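Local coordinates for protein KLLA0E08119p (Kluyveromyces lactis, PDB 3VA7) that probably uses ATP, hydrogencarbonate and biotin to carboxylate urea to urea-1-carboxylate, which the longer natural enzyme, this chain plus an amidase part, probably then hydrolyses to ammonium and carbon dioxide, at residues Y512-N524 with A641-P655. Numbering follows the deposited sequence.
Sequences YSFRLANRVVGNN and APDFEPQAAPKSLLP
R519 lays its guanidinium flat on the ring of F644, the planes 17° apart and CZ 3.8 Å from the ring centroid, a cation-pi stack at the C-terminal end of helix 511-520. Followed outward, the arginine leaves the helix with CG anti to the backbone N (chi1 -178°) and bends at chi2; CD and NE then pass over CD1 and CE1 of F644, CZ lies over CG and CD1, NH1 stays more distant, 4.0 Å from CD2 of F644, and NH2 reaches back to CB of F644 at 3.4 Å. D643 CB covers the opposite face of that ring.

Where the helix ends in a Schellman motif, the carbonyl of G522 takes two backbone donors, D643 N and F644 N. G522 itself, at positive phi, turns its CA-H to F644 O. Further along, N524 ND2 gives a bond to D643 OD2 on its syn side, but well out of the carboxylate plane, while N524 OD1 takes K526 N. The backbone N of Q647 makes a straight bond of 2.9 Å to V520 O, beside which V520 CG2 packs on the methyl of A649.

At the other end Y512 closes the contact: its hydroxyl donates to L653 O (2.8 Å) on a lone pair in the carbonyl plane, and P655 sits against the ring edge, CD 3.7 Å from CE2. With an alanine here, L653 O would probably lose this donor and a gap would probably open beside P655 and helix 786-802, which also touches the tyrosine. L516 CD1 meets P655 CD tip to tip.

Within the carboxyltransferase A/B region, the loop leading to strand 662-669 is thus clasped by backbone carbonyls at the helix end, and the guanidinium charge of R519 is probably stabilised by the pi face of F644.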
loop_
_atom_site.group_PDB
_atom_site.type_symbol
_atom_site.label_atom_id
_atom_site.label_comp_id
_atom_site.label_asym_id
_atom_site.label_seq_id
_atom_site.Cartn_x
_atom_site.Cartn_y
_atom_site.Cartn_z
ATOM N N TYR A 512 6.136 0.121 24.496
ATOM C CA TYR A 512 6.324 0.978 25.710
ATOM C C TYR A 512 7.065 2.316 25.446
ATOM O O TYR A 512 6.537 3.423 25.737
ATOM C CB TYR A 512 6.929 0.182 26.902
ATOM C CG TYR A 512 6.773 0.905 28.213
ATOM C CD1 TYR A 512 5.513 1.264 28.686
ATOM C CD2 TYR A 512 7.883 1.302 28.949
ATOM C CE1 TYR A 512 5.367 1.967 29.855
ATOM C CE2 TYR A 512 7.742 2.028 30.124
ATOM C CZ TYR A 512 6.490 2.353 30.571
ATOM O OH TYR A 512 6.345 3.067 31.729
ATOM N N SER A 513 8.258 2.216 24.877
ATOM C CA SER A 513 9.004 3.383 24.453
ATOM C C SER A 513 8.175 4.256 23.534
ATOM O O SER A 513 8.245 5.508 23.607
ATOM C CB SER A 513 10.285 2.977 23.723
ATOM O OG SER A 513 11.093 1.998 24.399
ATOM N N PHE A 514 7.378 3.618 22.661
ATOM C CA PHE A 514 6.616 4.373 21.673
ATOM C C PHE A 514 5.666 5.287 22.441
ATOM O O PHE A 514 5.526 6.474 22.128
ATOM C CB PHE A 514 5.844 3.448 20.730
ATOM C CG PHE A 514 4.910 4.186 19.774
ATOM C CD1 PHE A 514 5.318 4.500 18.489
ATOM C CD2 PHE A 514 3.609 4.552 20.178
ATOM C CE1 PHE A 514 4.443 5.209 17.616
ATOM C CE2 PHE A 514 2.714 5.268 19.320
ATOM C CZ PHE A 514 3.137 5.587 18.020
ATOM N N ARG A 515 5.007 4.722 23.453
ATOM C CA ARG A 515 3.977 5.458 24.169
ATOM C C ARG A 515 4.602 6.444 25.134
ATOM O O ARG A 515 4.064 7.511 25.368
ATOM C CB ARG A 515 3.053 4.517 24.911
ATOM C CG ARG A 515 2.382 3.498 24.013
ATOM C CD ARG A 515 1.083 3.112 24.573
ATOM N NE ARG A 515 1.172 2.075 25.573
ATOM C CZ ARG A 515 0.292 1.935 26.584
ATOM N NH1 ARG A 515 -0.735 2.793 26.750
ATOM N NH2 ARG A 515 0.469 0.954 27.457
ATOM N N LEU A 516 5.764 6.106 25.668
ATOM C CA LEU A 516 6.508 7.099 26.429
ATOM C C LEU A 516 6.766 8.285 25.520
ATOM O O LEU A 516 6.449 9.420 25.895
ATOM C CB LEU A 516 7.830 6.549 26.951
ATOM C CG LEU A 516 7.828 5.619 28.166
ATOM C CD1 LEU A 516 9.202 4.914 28.312
ATOM C CD2 LEU A 516 7.434 6.346 29.458
ATOM N N ALA A 517 7.347 8.019 24.337
ATOM C CA ALA A 517 7.759 9.103 23.466
ATOM C C ALA A 517 6.535 9.976 23.220
ATOM O O ALA A 517 6.582 11.220 23.408
ATOM C CB ALA A 517 8.373 8.583 22.158
ATOM N N ASN A 518 5.409 9.349 22.877
ATOM C CA ASN A 518 4.203 10.149 22.721
ATOM C C ASN A 518 3.851 11.000 23.920
ATOM O O ASN A 518 3.586 12.196 23.806
ATOM C CB ASN A 518 3.004 9.302 22.266
ATOM C CG ASN A 518 2.790 9.397 20.750
ATOM O OD1 ASN A 518 3.203 10.406 20.110
ATOM N ND2 ASN A 518 2.148 8.366 20.165
ATOM N N ARG A 519 3.812 10.361 25.071
ATOM C CA ARG A 519 3.431 11.039 26.293
ATOM C C ARG A 519 4.380 12.209 26.623
ATOM O O ARG A 519 3.936 13.260 27.072
ATOM C CB ARG A 519 3.378 10.037 27.466
ATOM C CG ARG A 519 2.935 10.646 28.796
ATOM C CD ARG A 519 1.626 11.357 28.676
ATOM N NE ARG A 519 0.984 11.487 29.982
ATOM C CZ ARG A 519 0.970 12.612 30.711
ATOM N NH1 ARG A 519 0.326 12.635 31.878
ATOM N NH2 ARG A 519 1.579 13.715 30.271
ATOM N N VAL A 520 5.666 12.040 26.359
ATOM C CA VAL A 520 6.621 13.034 26.778
ATOM C C VAL A 520 6.278 14.372 26.138
ATOM O O VAL A 520 6.592 15.439 26.689
ATOM C CB VAL A 520 8.051 12.612 26.471
ATOM C CG1 VAL A 520 8.971 13.809 26.471
ATOM C CG2 VAL A 520 8.520 11.469 27.427
ATOM N N VAL A 521 5.600 14.317 24.996
ATOM C CA VAL A 521 5.281 15.501 24.247
ATOM C C VAL A 521 3.811 15.868 24.461
ATOM O O VAL A 521 3.320 16.876 23.918
ATOM C CB VAL A 521 5.523 15.233 22.768
ATOM C CG1 VAL A 521 5.097 16.342 22.023
ATOM C CG2 VAL A 521 7.022 15.000 22.441
ATOM N N GLY A 522 3.083 15.077 25.248
ATOM C CA GLY A 522 1.696 15.421 25.548
ATOM C C GLY A 522 0.696 15.057 24.448
ATOM O O GLY A 522 -0.427 15.565 24.423
ATOM N N ASN A 523 1.091 14.159 23.537
ATOM C CA ASN A 523 0.183 13.649 22.517
ATOM C C ASN A 523 -0.931 12.789 23.147
ATOM O O ASN A 523 -0.671 12.006 24.070
ATOM C CB ASN A 523 0.963 12.830 21.466
ATOM C CG ASN A 523 1.601 13.695 20.358
ATOM O OD1 ASN A 523 1.257 14.857 20.169
ATOM N ND2 ASN A 523 2.519 13.094 19.593
ATOM N N ASN A 524 -2.167 12.925 22.641
ATOM C CA ASN A 524 -3.163 11.826 22.712
ATOM C C ASN A 524 -2.509 10.479 22.301
ATOM O O ASN A 524 -1.646 10.458 21.420
ATOM C CB ASN A 524 -4.339 12.118 21.789
ATOM C CG ASN A 524 -5.407 11.020 21.841
ATOM O OD1 ASN A 524 -5.315 10.030 21.100
ATOM N ND2 ASN A 524 -6.443 11.207 22.705
ATOM N N ALA A 641 -5.823 16.187 18.638
ATOM C CA ALA A 641 -5.127 17.225 19.401
ATOM C C ALA A 641 -4.496 16.692 20.698
ATOM O O ALA A 641 -5.091 15.798 21.347
ATOM C CB ALA A 641 -6.131 18.327 19.740
ATOM N N PRO A 642 -3.338 17.262 21.112
ATOM C CA PRO A 642 -2.671 16.761 22.310
ATOM C C PRO A 642 -3.501 16.940 23.598
ATOM O O PRO A 642 -4.376 17.804 23.706
ATOM C CB PRO A 642 -1.363 17.577 22.362
ATOM C CG PRO A 642 -1.234 18.253 21.019
ATOM C CD PRO A 642 -2.658 18.478 20.611
ATOM N N ASP A 643 -3.236 16.085 24.560
ATOM C CA ASP A 643 -4.038 16.030 25.750
ATOM C C ASP A 643 -3.339 16.704 26.928
ATOM O O ASP A 643 -3.992 17.087 27.890
ATOM C CB ASP A 643 -4.305 14.551 26.087
ATOM C CG ASP A 643 -5.448 13.956 25.242
ATOM O OD1 ASP A 643 -6.148 14.769 24.596
ATOM O OD2 ASP A 643 -5.663 12.717 25.250
ATOM N N PHE A 644 -2.014 16.846 26.851
ATOM C CA PHE A 644 -1.198 17.035 28.047
ATOM C C PHE A 644 -0.172 18.075 27.739
ATOM O O PHE A 644 0.174 18.259 26.584
ATOM C CB PHE A 644 -0.463 15.741 28.424
ATOM C CG PHE A 644 -1.358 14.570 28.630
ATOM C CD1 PHE A 644 -1.214 13.425 27.833
ATOM C CD2 PHE A 644 -2.362 14.596 29.606
ATOM C CE1 PHE A 644 -2.067 12.294 28.005
ATOM C CE2 PHE A 644 -3.232 13.466 29.813
ATOM C CZ PHE A 644 -3.078 12.310 29.000
ATOM N N GLU A 645 0.345 18.750 28.754
ATOM C CA GLU A 645 1.457 19.669 28.500
ATOM C C GLU A 645 2.672 18.777 28.360
ATOM O O GLU A 645 2.744 17.732 29.028
ATOM C CB GLU A 645 1.600 20.663 29.673
ATOM C CG GLU A 645 2.020 22.082 29.284
ATOM C CD GLU A 645 1.034 22.740 28.312
ATOM O OE1 GLU A 645 -0.199 22.593 28.531
ATOM O OE2 GLU A 645 1.498 23.385 27.318
ATOM N N PRO A 646 3.636 19.137 27.500
ATOM C CA PRO A 646 4.776 18.192 27.488
ATOM C C PRO A 646 5.501 18.093 28.869
ATOM O O PRO A 646 5.315 18.947 29.730
ATOM C CB PRO A 646 5.693 18.729 26.368
ATOM C CG PRO A 646 4.904 19.786 25.664
ATOM C CD PRO A 646 3.874 20.298 26.631
ATOM N N GLN A 647 6.289 17.044 29.069
ATOM C CA GLN A 647 6.947 16.774 30.340
ATOM C C GLN A 647 7.999 15.673 30.187
ATOM O O GLN A 647 7.700 14.616 29.614
ATOM C CB GLN A 647 5.905 16.353 31.353
ATOM C CG GLN A 647 6.462 15.719 32.592
ATOM C CD GLN A 647 5.369 15.426 33.601
ATOM O OE1 GLN A 647 4.218 15.812 33.416
ATOM N NE2 GLN A 647 5.727 14.718 34.671
ATOM N N ALA A 648 9.229 15.902 30.656
ATOM C CA ALA A 648 10.223 14.815 30.722
ATOM C C ALA A 648 9.609 13.549 31.363
ATOM O O ALA A 648 8.896 13.642 32.350
ATOM C CB ALA A 648 11.433 15.267 31.537
ATOM N N ALA A 649 9.863 12.373 30.815
ATOM C CA ALA A 649 9.349 11.163 31.435
ATOM C C ALA A 649 9.976 11.000 32.786
ATOM O O ALA A 649 11.189 11.021 32.881
ATOM C CB ALA A 649 9.667 9.952 30.593
ATOM N N PRO A 650 9.168 10.807 33.842
ATOM C CA PRO A 650 9.747 10.435 35.140
ATOM C C PRO A 650 10.687 9.303 34.887
ATOM O O PRO A 650 10.386 8.490 34.042
ATOM C CB PRO A 650 8.539 9.927 35.921
ATOM C CG PRO A 650 7.423 10.717 35.355
ATOM C CD PRO A 650 7.703 10.747 33.868
ATOM N N LYS A 651 11.815 9.226 35.578
ATOM C CA LYS A 651 12.825 8.213 35.221
ATOM C C LYS A 651 12.519 6.833 35.759
ATOM O O LYS A 651 13.079 5.862 35.279
ATOM C CB LYS A 651 14.218 8.642 35.670
ATOM C CG LYS A 651 14.345 10.165 35.775
ATOM C CD LYS A 651 15.561 10.724 34.989
ATOM C CE LYS A 651 15.539 12.290 34.993
ATOM N NZ LYS A 651 16.706 12.932 34.270
ATOM N N SER A 652 11.679 6.731 36.782
ATOM C CA SER A 652 11.317 5.409 37.290
ATOM C C SER A 652 10.396 4.658 36.291
ATOM O O SER A 652 10.309 3.425 36.310
ATOM C CB SER A 652 10.663 5.503 38.671
ATOM O OG SER A 652 9.538 6.376 38.681
ATOM N N LEU A 653 9.726 5.432 35.435
ATOM C CA LEU A 653 8.883 4.915 34.369
ATOM C C LEU A 653 9.642 4.474 33.094
ATOM O O LEU A 653 9.029 3.872 32.185
ATOM C CB LEU A 653 7.827 5.957 33.982
ATOM C CG LEU A 653 6.927 6.513 35.082
ATOM C CD1 LEU A 653 5.720 7.240 34.467
ATOM C CD2 LEU A 653 6.502 5.405 36.091
ATOM N N LEU A 654 10.944 4.780 32.999
ATOM C CA LEU A 654 11.707 4.307 31.841
ATOM C C LEU A 654 11.898 2.796 31.913
ATOM O O LEU A 654 12.049 2.253 33.005
ATOM C CB LEU A 654 13.059 4.999 31.699
ATOM C CG LEU A 654 12.994 6.519 31.565
ATOM C CD1 LEU A 654 14.437 7.064 31.500
ATOM C CD2 LEU A 654 12.106 7.004 30.380
ATOM N N PRO A 655 11.846 2.116 30.754
ATOM C CA PRO A 655 12.087 0.687 30.728
ATOM C C PRO A 655 13.573 0.390 30.885
ATOM O O PRO A 655 14.407 1.211 30.491
ATOM C CB PRO A 655 11.619 0.281 29.323
ATOM C CG PRO A 655 11.691 1.524 28.522
ATOM C CD PRO A 655 11.312 2.599 29.471
#